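Local coordinates for protein calreticulin, putative,Calreticulin, putative (Trypanosoma cruzi, PDB 5HCF) that probably acts as a chaperone of the endoplasmic reticulum, using its legume-lectin-like globular domain to bind both carbohydrate and peptide, at residues 105-110 with 122-127; 86-91 with 209-214. One frame throughout, in Å; residues are numbered along the deposited sequence.

Overall arrangement
Contacts 1 and 2 lie in the same antiparallel sheet of the lectin-like sandwich, separated by the pairing of strands 83-91 and 107-114. Strand 107-114 pairs with 117-126 in contact 1, a local hairpin, whereas contact 2 joins 83-91 to 208-217, far apart in sequence. The two meet where Phe109 O accepts a probable hydrogen bond from Ile88 N and Trp106 N gives one to Leu90 O. Both contacts are largely buried. In each, one face is aliphatic and aromatic, turned to the second sheet, while the other carries Tyr105, Met108, Tyr87, Lys89 and Asp214. Polar chemistry differs: contact 1 is held by backbone bonds and apolar packing, contact 2 adds a salt bridge and a water.

Contact 1: residues 105-110 with 122-127; sequences YWLMFG and IILHYN
Met108 and Ile123 face each other as the hydrogen-bonded pair of an antiparallel hairpin, the axes of strands 107-109 and 122-126 lying 4.8 Å apart at 175°. Each gives its N-H to the other's carbonyl: Met108 N to Ile123 O, and Ile123 N to Met108 O at 2.9 Å. Leu107-Leu124 and Phe109-Ile122 are the non-hydrogen-bonded pairs beside them, and His125 N closes the row on Trp106 O. Trp106 and Leu107 both stand opposite Leu90 of the next strand, a classic beta bulge.

On the Leu107 face, Leu124 CD2 touches two residues. It sits 3.8 Å above the plane of the Trp106 indole, displaced toward the rim, in a CH-pi contact with the six-membered ring, and it also touches Leu107 CD1 at 3.8 Å. Trp106 CG lies anti to its backbone N (chi1 173°), and the indole runs alongside Leu124, both pointing the same way. Further along, Phe109 presents its ring edge, CD1, to Ile122 CG1 at 3.9 Å, near the ring plane. These bulky apolar groups suit a face packed against Val71 and Leu150 of the other sheet.

On the opposite face, Met108 and Ile123 lie side by side, their CB atoms 4.0 Å apart. The CG2 branch of Ile123 reaches the edge of the Tyr105 ring in its plane, 3.4 Å from OH. His125 sets CB near Tyr105 O, while its ND1 bonds to Asn130 OD1.

The chemistry is thus two-sided: a largely apolar face packs against the other sheet of the sandwich, whereas the face of Tyr105 and Met108 is consistent with the carbohydrate-binding surface known in related calreticulins. An acetic acid molecule, probably from the crystallisation liquor, lies about 6 Å from the Met108 side chain.

Contact 2: residues 86-91 with 209-214; sequences GYIKLL and THVGID
The Tyr87 ring meets Asp214 through that residue's carbonyl: Asp214 O lies obliquely to the ring, 3.2 Å from CE1. His121 packs against the same ring edge-to-face, and the nearest atoms of a bound acetic acid, probably from the crystallisation liquor, come within about 3 Å of the Tyr87 side chain. A second flat group, the Asp214 carboxylate, receives Lys89 NZ at OD2, 2.8 Å away, on the anti lone pair. Lys89 CG lies anti to the carbonyl carbon (chi1 -64°) and the chain beyond is extended, taking NZ to the aspartate as a salt bridge. His210 meets Leu91 CD1 through CB, while its imidazole turns from the 86-91 strand.

Between strands 88-91 and 209-214, which are antiparallel, Lys89 and Gly212 exchange two backbone bonds. Leu91 and His210 do likewise. Leu91 O accepts a second donor, Thr209 N, at 2.8 Å; Thr209 and His210 both face Leu91 in a classic beta bulge. Glycine suits position 212: a CB there would point to the Leu91 face and come tightly against Leu91 CD1, which rests 3.6 Å from Gly212 N. On the other face, Leu90 CD2 meets Val211 CG2 at 3.9 Å, beta-branched and leucine methyls that suit the sandwich interior.

One water bridges the strands, donating to Tyr87 O and Asp214 O and accepting from Asp214 N at 2.7 Å.

The salt bridge thus ties Lys89 to the Asp214 carboxylate and the water ties the Asp214 backbone to that of Tyr87, a polar and aromatic cluster probably like the glucose-binding site of related calreticulins.

Contact 1: residues 105-110 with 122-127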
# COMPACT_ATOMS: atom_id res chain seq x y z
N TYR A 105 5.70 -7.94 8.82
CA TYR A 105 5.93 -6.91 7.81
C TYR A 105 6.50 -5.67 8.49
O TYR A 105 6.46 -5.55 9.71
CB TYR A 105 4.63 -6.58 7.07
CG TYR A 105 3.52 -6.10 7.97
CD1 TYR A 105 2.58 -6.99 8.48
CD2 TYR A 105 3.41 -4.76 8.33
CE1 TYR A 105 1.57 -6.56 9.31
CE2 TYR A 105 2.40 -4.33 9.16
CZ TYR A 105 1.48 -5.23 9.65
OH TYR A 105 0.47 -4.81 10.48
N TRP A 106 7.06 -4.77 7.69
CA TRP A 106 7.46 -3.46 8.19
C TRP A 106 6.36 -2.45 7.92
O TRP A 106 6.07 -1.60 8.76
CB TRP A 106 8.76 -2.98 7.55
CG TRP A 106 9.11 -1.55 7.91
CD1 TRP A 106 9.47 -1.09 9.15
CD2 TRP A 106 9.12 -0.42 7.04
NE1 TRP A 106 9.70 0.27 9.09
CE2 TRP A 106 9.50 0.70 7.81
CE3 TRP A 106 8.86 -0.24 5.68
CZ2 TRP A 106 9.62 1.98 7.27
CZ3 TRP A 106 8.98 1.04 5.14
CH2 TRP A 106 9.35 2.13 5.93
N LEU A 107 5.76 -2.55 6.74
CA LEU A 107 4.70 -1.63 6.34
C LEU A 107 3.48 -2.34 5.75
O LEU A 107 3.62 -3.24 4.91
CB LEU A 107 5.24 -0.61 5.34
CG LEU A 107 4.26 0.44 4.77
CD1 LEU A 107 3.90 1.50 5.81
CD2 LEU A 107 4.82 1.08 3.50
N MET A 108 2.30 -1.94 6.21
CA MET A 108 1.05 -2.34 5.58
C MET A 108 0.35 -1.07 5.11
O MET A 108 -0.03 -0.22 5.92
CB MET A 108 0.17 -3.14 6.54
CG MET A 108 -1.21 -3.46 5.99
SD MET A 108 -2.10 -4.66 7.01
CE MET A 108 -3.77 -4.01 6.91
N PHE A 109 0.17 -0.96 3.80
CA PHE A 109 -0.24 0.31 3.20
C PHE A 109 -1.27 0.13 2.08
O PHE A 109 -1.04 -0.61 1.13
CB PHE A 109 1.01 1.03 2.68
CG PHE A 109 0.73 2.30 1.92
CD1 PHE A 109 -0.02 3.30 2.49
CD2 PHE A 109 1.25 2.48 0.65
CE1 PHE A 109 -0.28 4.47 1.79
CE2 PHE A 109 1.00 3.64 -0.05
CZ PHE A 109 0.24 4.64 0.52
N GLY A 110 -2.41 0.81 2.20
CA GLY A 110 -3.41 0.80 1.15
C GLY A 110 -4.84 0.87 1.66
O GLY A 110 -5.07 0.84 2.87
N ILE A 122 -2.03 2.82 7.08
CA ILE A 122 -0.60 3.07 7.11
C ILE A 122 -0.07 2.51 8.42
O ILE A 122 -0.00 3.22 9.42
CB ILE A 122 -0.25 4.56 6.99
CG1 ILE A 122 -0.92 5.17 5.76
CG2 ILE A 122 1.26 4.73 6.93
CD1 ILE A 122 -0.60 6.62 5.56
N ILE A 123 0.30 1.24 8.39
CA ILE A 123 0.69 0.53 9.61
C ILE A 123 2.19 0.24 9.61
O ILE A 123 2.71 -0.42 8.71
CB ILE A 123 -0.09 -0.80 9.76
CG1 ILE A 123 -1.60 -0.53 9.74
CG2 ILE A 123 0.30 -1.51 11.04
CD1 ILE A 123 -2.44 -1.76 9.98
N LEU A 124 2.87 0.74 10.63
CA LEU A 124 4.31 0.58 10.73
C LEU A 124 4.66 -0.38 11.86
O LEU A 124 4.17 -0.24 12.98
CB LEU A 124 4.99 1.92 10.97
CG LEU A 124 5.05 2.90 9.80
CD1 LEU A 124 5.40 4.30 10.30
CD2 LEU A 124 6.07 2.43 8.76
N HIS A 125 5.49 -1.37 11.56
CA HIS A 125 5.99 -2.23 12.60
C HIS A 125 7.17 -1.54 13.26
O HIS A 125 8.19 -1.28 12.62
CB HIS A 125 6.41 -3.60 12.08
CG HIS A 125 6.88 -4.52 13.15
ND1 HIS A 125 6.05 -5.42 13.79
CD2 HIS A 125 8.09 -4.66 13.75
CE1 HIS A 125 6.73 -6.08 14.71
NE2 HIS A 125 7.97 -5.63 14.70
N TYR A 126 7.01 -1.20 14.53
CA TYR A 126 8.05 -0.51 15.27
C TYR A 126 8.12 -1.03 16.70
O TYR A 126 7.12 -1.04 17.42
CB TYR A 126 7.81 1.00 15.26
CG TYR A 126 8.80 1.78 16.10
CD1 TYR A 126 10.09 2.03 15.65
CD2 TYR A 126 8.45 2.24 17.36
CE1 TYR A 126 11.00 2.73 16.43
CE2 TYR A 126 9.35 2.94 18.15
CZ TYR A 126 10.62 3.18 17.67
OH TYR A 126 11.51 3.88 18.46
N ASN A 127 9.31 -1.47 17.11
CA ASN A 127 9.54 -1.86 18.49
C ASN A 127 8.67 -3.05 18.89
O ASN A 127 8.09 -3.07 19.98
CB ASN A 127 9.28 -0.67 19.41
CG ASN A 127 10.14 -0.69 20.65
OD1 ASN A 127 10.96 -1.59 20.85
ND2 ASN A 127 9.99 0.33 21.49

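Contact 2: residues 86-91 with 209-214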
# COMPACT_ATOMS: atom_id res chain seq x y z
N GLY A 86 -7.39 -3.72 -0.26
CA GLY A 86 -6.65 -3.37 -1.45
C GLY A 86 -5.31 -2.77 -1.07
O GLY A 86 -4.79 -1.87 -1.73
N TYR A 87 -4.74 -3.29 0.01
CA TYR A 87 -3.48 -2.78 0.53
C TYR A 87 -2.33 -3.77 0.29
O TYR A 87 -2.56 -4.97 0.17
CB TYR A 87 -3.61 -2.50 2.03
CG TYR A 87 -4.17 -3.66 2.81
CD1 TYR A 87 -3.34 -4.68 3.28
CD2 TYR A 87 -5.53 -3.75 3.08
CE1 TYR A 87 -3.86 -5.76 4.00
CE2 TYR A 87 -6.05 -4.81 3.80
CZ TYR A 87 -5.22 -5.81 4.26
OH TYR A 87 -5.74 -6.87 4.97
N ILE A 88 -1.11 -3.24 0.22
CA ILE A 88 0.07 -4.07 0.04
C ILE A 88 0.94 -4.06 1.30
O ILE A 88 0.73 -3.24 2.20
CB ILE A 88 0.93 -3.60 -1.15
CG1 ILE A 88 1.66 -2.30 -0.79
CG2 ILE A 88 0.08 -3.44 -2.39
CD1 ILE A 88 2.67 -1.85 -1.83
N LYS A 89 1.90 -4.97 1.36
CA LYS A 89 2.83 -5.05 2.48
C LYS A 89 4.28 -5.08 2.02
O LYS A 89 4.60 -5.66 0.98
CB LYS A 89 2.54 -6.30 3.32
CG LYS A 89 1.17 -6.32 4.00
CD LYS A 89 0.99 -7.60 4.79
CE LYS A 89 -0.19 -7.52 5.72
NZ LYS A 89 -0.35 -8.78 6.51
N LEU A 90 5.15 -4.45 2.80
CA LEU A 90 6.59 -4.52 2.55
C LEU A 90 7.23 -5.30 3.70
O LEU A 90 7.07 -4.94 4.86
CB LEU A 90 7.20 -3.12 2.42
CG LEU A 90 6.49 -2.18 1.44
CD1 LEU A 90 7.16 -0.82 1.42
CD2 LEU A 90 6.44 -2.78 0.05
N LEU A 91 7.95 -6.37 3.37
CA LEU A 91 8.41 -7.31 4.38
C LEU A 91 9.91 -7.55 4.34
O LEU A 91 10.50 -7.59 3.26
CB LEU A 91 7.68 -8.65 4.23
CG LEU A 91 6.17 -8.62 3.97
CD1 LEU A 91 5.86 -8.76 2.48
CD2 LEU A 91 5.47 -9.72 4.75
N THR A 209 12.77 -6.97 1.82
CA THR A 209 13.16 -8.04 0.90
C THR A 209 12.02 -8.50 -0.01
O THR A 209 12.27 -9.01 -1.10
CB THR A 209 13.69 -9.24 1.69
OG1 THR A 209 14.42 -10.11 0.82
CG2 THR A 209 12.55 -10.01 2.33
N HIS A 210 10.77 -8.33 0.42
CA HIS A 210 9.63 -8.72 -0.40
C HIS A 210 8.52 -7.68 -0.39
O HIS A 210 8.38 -6.90 0.55
CB HIS A 210 9.04 -10.05 0.09
CG HIS A 210 9.95 -11.23 -0.09
ND1 HIS A 210 10.64 -11.80 0.95
CD2 HIS A 210 10.26 -11.95 -1.20
CE1 HIS A 210 11.35 -12.83 0.50
NE2 HIS A 210 11.13 -12.94 -0.80
N VAL A 211 7.73 -7.67 -1.46
CA VAL A 211 6.42 -7.03 -1.44
C VAL A 211 5.38 -8.13 -1.52
O VAL A 211 5.54 -9.09 -2.28
CB VAL A 211 6.24 -6.02 -2.60
CG1 VAL A 211 6.31 -6.74 -3.94
CG2 VAL A 211 4.91 -5.31 -2.47
N GLY A 212 4.32 -8.01 -0.74
CA GLY A 212 3.27 -9.02 -0.75
C GLY A 212 1.88 -8.44 -0.75
O GLY A 212 1.64 -7.36 -0.20
N ILE A 213 0.95 -9.16 -1.37
CA ILE A 213 -0.45 -8.81 -1.31
C ILE A 213 -1.19 -9.84 -0.48
O ILE A 213 -1.33 -11.00 -0.87
CB ILE A 213 -1.09 -8.71 -2.71
CG1 ILE A 213 -0.61 -7.44 -3.42
CG2 ILE A 213 -2.60 -8.70 -2.61
CD1 ILE A 213 -0.87 -7.43 -4.91
N ASP A 214 -1.63 -9.41 0.69
CA ASP A 214 -2.32 -10.27 1.64
C ASP A 214 -3.64 -9.62 2.00
O ASP A 214 -3.71 -8.78 2.90
CB ASP A 214 -1.45 -10.49 2.88
CG ASP A 214 -2.23 -11.03 4.05
OD1 ASP A 214 -3.14 -11.87 3.84
OD2 ASP A 214 -1.96 -10.59 5.19
O HOH W 1 -1.58 -7.06 1.98